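Local coordinates for apical membrane antigen AMA1 (Toxoplasma gondii ME49, PDB 4YIV), which takes part in host cell invasion as a component of the moving junction formed between the apical tip of the parasite and the host cell membrane, at residues A[94-99]-A[194-199]; A[70-75]-A[185-190]; A[300-305]-A[329-334]; A[268-273]-A[313-318]. One frame throughout, in Å; residues are numbered along the deposited sequence.

How the contacts relate
The four contacts form two pairs, one in each of the first two PAN-like domains of AMA1. Contacts 1 and 2 lie in the first domain with centres about 7 Å apart, and their segments alternate along the chain; Ser185 of contact 2 pairs through its backbone with Trp195 and Cys197 of contact 1. Contacts 3 and 4 follow in the second domain, centres about 8 Å apart, sharing a five-stranded antiparallel sheet in which strands 300-305 and 311-316 are neighbours. Contacts 1 and 3 have centres about 35 Å apart. Between helix 263-272 and strand 300-305 the DII loop has been removed in this engineered protein.

Contact 1. Residues A[94-99]-A[194-199]; sequences GNPLPG and TWYCFK
Leu97 reaches the indole of Trp195 through two torsions: chi1 of -68° sets CG anti to the carbonyl carbon, and chi2 of 158° carries CD1 nearly anti to CA. That methyl lies over the centre of the six-membered ring, 3.8 Å from CD1 to the Trp195 centroid, in a CH-pi contact. The same CD1 also meets Thr194 CG2 at 3.5 Å, giving the branch two apolar neighbours. Next to this cluster the backbones are tied by Leu97 N, which donates to Thr194 O at 2.8 Å with an N-H...O angle of 167°.

A cis peptide precedes Pro96, whose ring crosses the Tyr196 side chain at about a right angle and brings CG to 4.0 Å from Tyr196 CB. Leu97 O comes to the edge of the tyrosine ring, 3.1 Å from Tyr196 CE2, and the same oxygen accepts a hydrogen bond from Gln70 NE2. At the phenol end, a water in the plane of the ring accepts from Tyr196 OH at 2.7 Å and donates to Pro98 O at 2.8 Å.

The contact thus joins the loop after helix 87-93 to the approach of strand 198-201 in the first domain, beside the disulfide of Cys197 with Cys184. Its chemistry is mixed: methyl and ring carbons fill the interface, while one direct backbone bond and a shared water serve Thr194 O, Pro98 O and Tyr196 OH, and Gln70 takes Leu97 O.

Contact 2. Residues A[70-75]-A[185-190]; sequences QPDRPP and SVKGEP
Lys187 bridges two loops of the first PAN-like domain from the second position of a type I' beta turn, Val186 to Glu189, toward an inverse gamma turn centred on Asp72. The backbones are already close where the side chain departs, with Lys187 CA 3.8 Å from Pro71 N. From CB the chain leaves with CG anti to the carbonyl carbon, and CG passes 4.2 Å from Gln70 O. A bend at chi2 (-133°) then places CD beside the carboxylate, 3.2 Å from Asp72 OD2. CE meets the same oxygen, Asp72 OD2, at 3.0 Å, a tight approach, as the chain crosses the acid at a slant. A second bend, at chi4, sets NZ within reach of both oxygens, the salt bridge being to Asp72 OD1 at 3.1 Å, on the syn side and 33° out of the carboxylate plane. The ammonium also gives a weak hydrogen bond to Gln70 O at 3.4 Å.

Lys187 and Asp72 are both exposed, and this is a surface ion pair whose strength solvent would be expected to moderate. Nearer the interior, the backbone of Lys187 bonds to that of Gln69, and the amide of Gln70 donates to Gly99 O. Gly188, with positive phi in the third position of the turn, presents its backbone to the proline ring, and Pro71 CG rests 3.8 Å from Gly188 N.

Contact 3. Residues A[300-305]-A[329-334]; sequences YGFYYV and AVSYTA
Phe302 and Ser331 form the close centre of this pairing, a non-hydrogen-bonded pair with CA atoms 4.1 Å apart. Phe302 CB meets Val330 O at 3.2 Å and, from another direction, Ser331 OG at 3.5 Å; its CG stands between the backbone N and the carbonyl carbon (chi1 55°), and the ring leads away from strand 329-333. Ser331 OG is held by Tyr236 O. On either side lie hydrogen-bonded pairs. Tyr332 N donates to Gly301 O at 2.7 Å, and Gly301 N returns the bond to Tyr332 O.

The strands run antiparallel inside the five-stranded sheet of the second domain, a PAN-type fold in which helix 263-272 packs on one face. Tyr303 and Tyr332 point to that face and touch Lys263 of the helix, with Tyr303 CB 4.2 Å from the edge atom CE2 of Tyr332. Arg237 and Phe238 of strand 236-242 lie against the other face, at Phe302 and Thr333.

Toward Val305, which is exposed, the pairing is looser. Tyr303 is partly exposed; its N donates to Val330 O, and the bond back, Val330 N to Tyr303 O, is longer at 3.2 Å. Even here Ala329 CA adds a CA-H...O contact, 3.1 Å from Tyr303 O.

Contact 4. Residues A[268-273]-A[313-318]; sequences VKTFEN and CALSDQ
Lys269 and Thr270 meet Leu315 where helix 263-272 packs on the antiparallel sheet of the second domain, the helix-on-sheet core of a PAN fold. The axes of 268-272 and 313-316 pass 9.4 Å apart, 29° between their directions, and the Cys266-Cys313 disulfide ties helix to strand covalently one helical turn before this point. Lys269 comes first: its CB is 4.2 Å from Leu315 CD1, and its CD passes 4.4 Å from Cys313 SG. The chain then leads away from the strand, and NZ makes a salt bridge to Glu258, so the aliphatic part covers the buried residues while the charge is paired on strand 256-259, at the edge of the same sheet.

Thr270 makes the nearest side-chain approach. With chi1 at 64°, OG1 lies between the backbone N and the carbonyl carbon and bonds back to Trp267 O; CG2 is left to face the strand, 3.7 Å from Leu315 CD2, and the two side chains cross at about a right angle. Leu315 therefore uses both of its methyls, CD1 for Lys269 and CD2 for Thr270.

Phe271 and Glu272 turn to other neighbours: the phenyl ring meets Tyr38, and the acid forms a salt bridge with Arg201. Asn273 leaves the helix and folds back on it. Its ND2 donates to Lys269 O at 2.9 Å, a carbonyl that also accepts from Asn273 N, while OD1 takes Gly275 N and Arg298 NH1. Asn273 CB lies 4.4 Å from Leu315 CD1. Just past Leu315 the strand ends in an ST turn, with Gln318 N donating to Ser316 OG at 2.9 Å.

Contact 1. Residues A[94-99]-A[194-199]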
# COMPACT_ATOMS: atom_id res chain seq x y z
N GLY A 94 21.99 10.20 23.78
CA GLY A 94 22.22 8.85 24.28
C GLY A 94 21.28 7.87 23.58
O GLY A 94 20.63 8.25 22.60
N ASN A 95 21.19 6.62 24.06
CA ASN A 95 20.35 5.61 23.42
C ASN A 95 18.86 5.81 23.74
O ASN A 95 18.53 6.23 24.83
CB ASN A 95 20.75 4.20 23.86
CG ASN A 95 22.01 3.73 23.22
OD1 ASN A 95 22.32 4.08 22.09
ND2 ASN A 95 22.76 2.91 23.94
N PRO A 96 17.95 5.48 22.80
CA PRO A 96 18.18 5.01 21.43
C PRO A 96 18.48 6.18 20.48
O PRO A 96 18.42 7.35 20.86
CB PRO A 96 16.85 4.34 21.08
CG PRO A 96 15.83 5.20 21.74
CD PRO A 96 16.50 5.62 23.07
N LEU A 97 18.82 5.84 19.24
CA LEU A 97 18.98 6.83 18.19
C LEU A 97 17.79 7.76 18.20
O LEU A 97 16.65 7.31 18.29
CB LEU A 97 19.12 6.15 16.83
CG LEU A 97 20.40 5.34 16.64
CD1 LEU A 97 20.18 4.32 15.54
CD2 LEU A 97 21.57 6.26 16.31
N PRO A 98 18.05 9.08 18.15
CA PRO A 98 16.93 9.99 18.00
C PRO A 98 16.59 10.16 16.49
O PRO A 98 17.09 9.41 15.64
CB PRO A 98 17.47 11.29 18.62
CG PRO A 98 18.95 11.25 18.28
CD PRO A 98 19.34 9.78 18.24
N GLY A 99 15.74 11.13 16.18
CA GLY A 99 15.46 11.47 14.79
C GLY A 99 14.52 10.47 14.13
O GLY A 99 13.74 9.77 14.80
N THR A 194 20.80 0.40 20.72
CA THR A 194 20.91 1.53 19.82
C THR A 194 19.56 1.86 19.16
O THR A 194 19.20 3.04 19.03
CB THR A 194 21.98 1.23 18.71
OG1 THR A 194 23.24 1.01 19.35
CG2 THR A 194 22.11 2.41 17.77
N TRP A 195 18.82 0.84 18.75
CA TRP A 195 17.56 1.04 18.05
C TRP A 195 16.35 1.01 18.97
O TRP A 195 16.22 0.15 19.86
CB TRP A 195 17.39 -0.00 16.95
CG TRP A 195 18.21 0.31 15.74
CD1 TRP A 195 19.42 -0.22 15.38
CD2 TRP A 195 17.86 1.25 14.73
NE1 TRP A 195 19.85 0.34 14.20
CE2 TRP A 195 18.92 1.26 13.79
CE3 TRP A 195 16.77 2.11 14.54
CZ2 TRP A 195 18.90 2.08 12.67
CZ3 TRP A 195 16.77 2.94 13.42
CH2 TRP A 195 17.82 2.91 12.50
N TYR A 196 15.46 1.94 18.70
CA TYR A 196 14.07 1.90 19.14
C TYR A 196 13.31 0.93 18.24
O TYR A 196 13.69 0.66 17.10
CB TYR A 196 13.45 3.30 19.09
CG TYR A 196 13.69 3.98 17.74
CD1 TYR A 196 12.90 3.69 16.63
CD2 TYR A 196 14.76 4.86 17.58
CE1 TYR A 196 13.15 4.29 15.39
CE2 TYR A 196 15.02 5.48 16.34
CZ TYR A 196 14.22 5.18 15.25
OH TYR A 196 14.52 5.79 14.03
N CYS A 197 12.22 0.41 18.78
CA CYS A 197 11.34 -0.48 18.06
C CYS A 197 10.44 0.37 17.18
O CYS A 197 10.21 1.56 17.45
CB CYS A 197 10.51 -1.33 19.03
SG CYS A 197 11.51 -2.56 19.99
N PHE A 198 9.92 -0.24 16.13
CA PHE A 198 9.03 0.46 15.21
C PHE A 198 8.29 -0.57 14.40
O PHE A 198 8.73 -1.70 14.29
CB PHE A 198 9.80 1.42 14.30
CG PHE A 198 11.00 0.81 13.61
CD1 PHE A 198 10.88 0.20 12.37
CD2 PHE A 198 12.27 0.88 14.20
CE1 PHE A 198 11.98 -0.37 11.74
CE2 PHE A 198 13.39 0.34 13.56
CZ PHE A 198 13.24 -0.30 12.33
N LYS A 199 7.15 -0.19 13.84
CA LYS A 199 6.36 -1.10 13.02
C LYS A 199 5.48 -0.27 12.07
O LYS A 199 5.17 0.91 12.36
CB LYS A 199 5.49 -2.01 13.88
CG LYS A 199 4.39 -1.27 14.62
CD LYS A 199 3.55 -2.21 15.49
CE LYS A 199 2.57 -1.41 16.35
NZ LYS A 199 1.96 -2.26 17.43
O HOH W 1 24.55 0.66 22.30
O HOH W 2 16.47 7.60 13.62

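Contact 2. Residues A[70-75]-A[185-190]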
# COMPACT_ATOMS: atom_id res chain seq x y z
N GLN A 70 10.26 5.62 20.45
CA GLN A 70 11.29 6.36 21.16
C GLN A 70 10.72 6.82 22.50
O GLN A 70 9.50 6.87 22.66
CB GLN A 70 11.73 7.59 20.35
CG GLN A 70 12.54 7.23 19.05
CD GLN A 70 12.66 8.41 18.12
OE1 GLN A 70 11.79 9.28 18.09
NE2 GLN A 70 13.76 8.47 17.38
N PRO A 71 11.59 7.19 23.45
CA PRO A 71 11.15 7.81 24.70
C PRO A 71 10.26 9.01 24.42
O PRO A 71 10.55 9.76 23.48
CB PRO A 71 12.46 8.25 25.36
CG PRO A 71 13.49 7.33 24.82
CD PRO A 71 13.06 7.05 23.39
N ASP A 72 9.24 9.21 25.25
CA ASP A 72 8.32 10.35 25.06
C ASP A 72 8.82 11.59 25.76
O ASP A 72 8.25 12.01 26.77
CB ASP A 72 6.92 10.02 25.56
CG ASP A 72 6.24 8.95 24.74
OD1 ASP A 72 6.44 8.92 23.50
OD2 ASP A 72 5.50 8.13 25.34
N ARG A 73 9.87 12.18 25.21
CA ARG A 73 10.49 13.33 25.81
C ARG A 73 11.56 13.87 24.85
O ARG A 73 12.05 13.12 24.00
CB ARG A 73 11.12 12.95 27.14
CG ARG A 73 12.12 11.83 26.97
CD ARG A 73 12.95 11.64 28.19
NE ARG A 73 13.93 10.57 28.05
CZ ARG A 73 15.11 10.69 27.45
NH1 ARG A 73 15.48 11.85 26.89
NH2 ARG A 73 15.92 9.64 27.40
N PRO A 74 11.94 15.15 25.00
CA PRO A 74 13.05 15.67 24.19
C PRO A 74 14.29 14.81 24.38
O PRO A 74 14.49 14.30 25.48
CB PRO A 74 13.27 17.07 24.74
CG PRO A 74 11.92 17.46 25.32
CD PRO A 74 11.32 16.19 25.84
N PRO A 75 15.10 14.63 23.33
CA PRO A 75 14.98 15.24 22.00
C PRO A 75 14.14 14.41 21.02
O PRO A 75 14.23 14.63 19.82
CB PRO A 75 16.43 15.30 21.53
CG PRO A 75 17.05 14.09 22.12
CD PRO A 75 16.37 13.88 23.46
N SER A 185 14.47 -1.19 21.67
CA SER A 185 13.86 -0.67 22.89
C SER A 185 12.52 -0.00 22.68
O SER A 185 12.25 0.63 21.64
CB SER A 185 14.79 0.34 23.58
OG SER A 185 15.11 1.43 22.73
N VAL A 186 11.67 -0.13 23.69
CA VAL A 186 10.40 0.58 23.74
C VAL A 186 10.40 1.61 24.82
O VAL A 186 10.58 1.26 25.99
CB VAL A 186 9.23 -0.39 23.98
CG1 VAL A 186 7.92 0.39 24.17
CG2 VAL A 186 9.13 -1.34 22.84
N LYS A 187 10.18 2.86 24.42
CA LYS A 187 10.31 4.07 25.27
C LYS A 187 11.56 4.04 26.15
O LYS A 187 11.53 4.34 27.34
CB LYS A 187 9.06 4.25 26.13
CG LYS A 187 7.81 4.12 25.31
CD LYS A 187 6.80 5.23 25.57
CE LYS A 187 5.73 5.26 24.45
NZ LYS A 187 6.27 5.80 23.12
N GLY A 188 12.68 3.65 25.54
CA GLY A 188 13.98 3.71 26.19
C GLY A 188 14.42 2.48 26.95
O GLY A 188 15.53 2.46 27.46
N GLU A 189 13.56 1.46 27.04
CA GLU A 189 13.89 0.21 27.72
C GLU A 189 13.94 -1.00 26.77
O GLU A 189 12.96 -1.26 26.07
CB GLU A 189 12.84 -0.06 28.80
CG GLU A 189 12.57 1.13 29.72
CD GLU A 189 12.91 0.81 31.16
OE1 GLU A 189 13.96 0.17 31.41
OE2 GLU A 189 12.12 1.19 32.05
N PRO A 190 15.06 -1.75 26.74
CA PRO A 190 16.35 -1.63 27.44
C PRO A 190 17.21 -0.42 26.99
O PRO A 190 17.19 -0.09 25.79
CB PRO A 190 17.06 -2.94 27.09
CG PRO A 190 15.98 -3.88 26.63
CD PRO A 190 14.98 -3.01 25.96

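Contact 3. Residues A[300-305]-A[329-334]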
# COMPACT_ATOMS: atom_id res chain seq x y z
N TYR A 300 -6.96 -8.67 1.12
CA TYR A 300 -8.23 -8.26 0.52
C TYR A 300 -9.33 -8.36 1.52
O TYR A 300 -9.39 -9.30 2.33
CB TYR A 300 -8.54 -9.15 -0.71
CG TYR A 300 -7.40 -9.26 -1.63
CD1 TYR A 300 -7.10 -8.22 -2.51
CD2 TYR A 300 -6.57 -10.36 -1.63
CE1 TYR A 300 -6.06 -8.27 -3.33
CE2 TYR A 300 -5.49 -10.42 -2.47
CZ TYR A 300 -5.25 -9.37 -3.33
OH TYR A 300 -4.19 -9.39 -4.18
N GLY A 301 -10.24 -7.40 1.50
CA GLY A 301 -11.35 -7.50 2.40
C GLY A 301 -12.50 -6.59 2.08
O GLY A 301 -12.39 -5.72 1.19
N PHE A 302 -13.60 -6.80 2.77
CA PHE A 302 -14.69 -5.82 2.74
C PHE A 302 -15.48 -5.71 4.00
O PHE A 302 -15.65 -6.66 4.78
CB PHE A 302 -15.66 -6.09 1.57
CG PHE A 302 -16.26 -7.49 1.53
CD1 PHE A 302 -17.41 -7.81 2.26
CD2 PHE A 302 -15.67 -8.48 0.75
CE1 PHE A 302 -17.97 -9.10 2.18
CE2 PHE A 302 -16.22 -9.76 0.65
CZ PHE A 302 -17.37 -10.06 1.37
N TYR A 303 -15.94 -4.49 4.20
CA TYR A 303 -16.91 -4.17 5.19
C TYR A 303 -18.30 -4.51 4.65
O TYR A 303 -18.57 -4.30 3.47
CB TYR A 303 -16.81 -2.71 5.54
CG TYR A 303 -17.88 -2.28 6.46
CD1 TYR A 303 -19.10 -1.85 5.97
CD2 TYR A 303 -17.69 -2.31 7.83
CE1 TYR A 303 -20.10 -1.46 6.80
CE2 TYR A 303 -18.70 -1.92 8.68
CZ TYR A 303 -19.90 -1.49 8.14
OH TYR A 303 -20.94 -1.08 8.94
N TYR A 304 -19.15 -5.07 5.50
CA TYR A 304 -20.54 -5.32 5.15
C TYR A 304 -21.34 -5.36 6.44
O TYR A 304 -20.77 -5.31 7.52
CB TYR A 304 -20.71 -6.62 4.36
CG TYR A 304 -20.43 -7.89 5.16
CD1 TYR A 304 -19.13 -8.25 5.50
CD2 TYR A 304 -21.46 -8.71 5.55
CE1 TYR A 304 -18.88 -9.40 6.23
CE2 TYR A 304 -21.23 -9.86 6.28
CZ TYR A 304 -19.95 -10.21 6.61
OH TYR A 304 -19.73 -11.36 7.33
N VAL A 305 -22.66 -5.44 6.30
CA VAL A 305 -23.55 -5.45 7.44
C VAL A 305 -24.27 -6.78 7.45
O VAL A 305 -24.87 -7.18 6.45
CB VAL A 305 -24.55 -4.29 7.39
CG1 VAL A 305 -25.51 -4.37 8.58
CG2 VAL A 305 -23.80 -2.97 7.42
N ALA A 329 -21.72 -2.24 1.26
CA ALA A 329 -20.37 -2.79 1.38
C ALA A 329 -19.31 -1.82 0.84
O ALA A 329 -19.61 -0.99 -0.01
CB ALA A 329 -20.28 -4.13 0.63
N VAL A 330 -18.08 -1.96 1.33
CA VAL A 330 -16.91 -1.33 0.71
C VAL A 330 -15.78 -2.35 0.73
O VAL A 330 -15.50 -2.93 1.80
CB VAL A 330 -16.46 -0.03 1.46
CG1 VAL A 330 -15.27 0.61 0.73
CG2 VAL A 330 -17.60 0.98 1.58
N SER A 331 -15.15 -2.56 -0.43
CA SER A 331 -13.99 -3.44 -0.57
C SER A 331 -12.68 -2.68 -0.54
O SER A 331 -12.50 -1.68 -1.25
CB SER A 331 -14.12 -4.24 -1.86
OG SER A 331 -15.19 -5.19 -1.76
N TYR A 332 -11.78 -3.19 0.31
CA TYR A 332 -10.48 -2.59 0.64
C TYR A 332 -9.36 -3.54 0.31
O TYR A 332 -9.56 -4.75 0.26
CB TYR A 332 -10.39 -2.27 2.14
CG TYR A 332 -11.44 -1.28 2.63
CD1 TYR A 332 -11.43 0.06 2.22
CD2 TYR A 332 -12.44 -1.70 3.49
CE1 TYR A 332 -12.39 0.95 2.68
CE2 TYR A 332 -13.40 -0.80 3.96
CZ TYR A 332 -13.37 0.51 3.54
OH TYR A 332 -14.33 1.38 4.01
N THR A 333 -8.17 -3.00 0.11
CA THR A 333 -6.98 -3.83 0.10
C THR A 333 -5.93 -3.21 0.98
O THR A 333 -6.00 -2.03 1.37
CB THR A 333 -6.38 -4.02 -1.32
OG1 THR A 333 -5.65 -2.85 -1.71
CG2 THR A 333 -7.46 -4.30 -2.31
N ALA A 334 -4.94 -4.04 1.31
CA ALA A 334 -3.80 -3.59 2.07
C ALA A 334 -3.07 -2.42 1.42
O ALA A 334 -2.42 -1.60 2.11
CB ALA A 334 -2.83 -4.80 2.29

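Contact 4. Residues A[268-273]-A[313-318]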
# COMPACT_ATOMS: atom_id res chain seq x y z
N VAL A 268 -8.25 -0.83 7.89
CA VAL A 268 -7.01 -1.01 8.65
C VAL A 268 -6.64 -2.49 8.75
O VAL A 268 -5.47 -2.87 8.59
CB VAL A 268 -7.11 -0.41 10.06
CG1 VAL A 268 -5.89 -0.85 10.92
CG2 VAL A 268 -7.21 1.08 9.98
N LYS A 269 -7.64 -3.34 8.99
CA LYS A 269 -7.41 -4.77 9.12
C LYS A 269 -6.84 -5.40 7.85
O LYS A 269 -6.04 -6.34 7.94
CB LYS A 269 -8.72 -5.52 9.51
CG LYS A 269 -9.12 -5.48 11.01
CD LYS A 269 -10.36 -6.41 11.27
CE LYS A 269 -10.73 -6.47 12.75
NZ LYS A 269 -9.66 -7.14 13.56
N THR A 270 -7.18 -4.89 6.67
CA THR A 270 -6.65 -5.52 5.47
C THR A 270 -5.14 -5.31 5.39
O THR A 270 -4.44 -6.12 4.78
CB THR A 270 -7.33 -5.00 4.15
OG1 THR A 270 -7.04 -3.61 3.97
CG2 THR A 270 -8.85 -5.17 4.25
N PHE A 271 -4.63 -4.25 6.03
CA PHE A 271 -3.20 -3.98 6.11
C PHE A 271 -2.51 -4.62 7.32
O PHE A 271 -1.34 -5.02 7.25
CB PHE A 271 -2.95 -2.47 6.17
CG PHE A 271 -1.50 -2.08 6.22
CD1 PHE A 271 -0.67 -2.23 5.12
CD2 PHE A 271 -0.97 -1.54 7.38
CE1 PHE A 271 0.65 -1.85 5.19
CE2 PHE A 271 0.34 -1.17 7.46
CZ PHE A 271 1.16 -1.32 6.36
N GLU A 272 -3.19 -4.64 8.46
CA GLU A 272 -2.53 -5.00 9.71
C GLU A 272 -2.77 -6.44 10.18
O GLU A 272 -2.11 -6.89 11.11
CB GLU A 272 -2.95 -4.01 10.81
CG GLU A 272 -2.48 -2.57 10.55
CD GLU A 272 -2.53 -1.68 11.77
OE1 GLU A 272 -1.99 -0.54 11.72
OE2 GLU A 272 -3.13 -2.11 12.78
N ASN A 273 -3.64 -7.20 9.50
CA ASN A 273 -3.90 -8.56 9.95
C ASN A 273 -2.66 -9.42 9.73
O ASN A 273 -1.82 -9.14 8.85
CB ASN A 273 -5.12 -9.14 9.24
CG ASN A 273 -4.81 -9.63 7.85
OD1 ASN A 273 -4.24 -10.72 7.66
ND2 ASN A 273 -5.18 -8.84 6.85
N CYS A 313 -16.22 -7.52 8.94
CA CYS A 313 -15.14 -7.40 8.01
C CYS A 313 -14.73 -8.76 7.55
O CYS A 313 -14.36 -9.56 8.34
CB CYS A 313 -13.97 -6.69 8.65
SG CYS A 313 -12.62 -6.37 7.53
N ALA A 314 -14.83 -9.00 6.26
CA ALA A 314 -14.42 -10.27 5.67
C ALA A 314 -13.09 -10.13 5.00
O ALA A 314 -12.94 -9.31 4.09
CB ALA A 314 -15.43 -10.76 4.69
N LEU A 315 -12.15 -10.98 5.40
CA LEU A 315 -10.77 -10.95 4.90
C LEU A 315 -10.32 -12.25 4.24
O LEU A 315 -10.58 -13.35 4.76
CB LEU A 315 -9.84 -10.66 6.04
CG LEU A 315 -10.14 -9.42 6.88
CD1 LEU A 315 -9.38 -9.49 8.15
CD2 LEU A 315 -9.69 -8.23 6.12
N SER A 316 -9.66 -12.12 3.11
CA SER A 316 -9.25 -13.28 2.30
C SER A 316 -7.92 -13.03 1.60
O SER A 316 -7.55 -11.87 1.37
CB SER A 316 -10.33 -13.58 1.28
OG SER A 316 -9.91 -14.59 0.39
N ASP A 317 -7.18 -14.10 1.28
CA ASP A 317 -5.99 -14.02 0.45
C ASP A 317 -6.28 -14.38 -1.01
O ASP A 317 -5.37 -14.45 -1.83
CB ASP A 317 -4.86 -14.91 0.99
CG ASP A 317 -5.23 -16.40 1.01
OD1 ASP A 317 -6.33 -16.76 0.55
OD2 ASP A 317 -4.39 -17.22 1.47
N GLN A 318 -7.56 -14.59 -1.32
CA GLN A 318 -7.96 -14.87 -2.70
C GLN A 318 -8.09 -13.60 -3.55
O GLN A 318 -8.93 -12.73 -3.27
CB GLN A 318 -9.30 -15.64 -2.70
CG GLN A 318 -9.22 -17.03 -2.05
CD GLN A 318 -8.40 -18.01 -2.88
OE1 GLN A 318 -7.47 -18.64 -2.36
NE2 GLN A 318 -8.74 -18.15 -4.17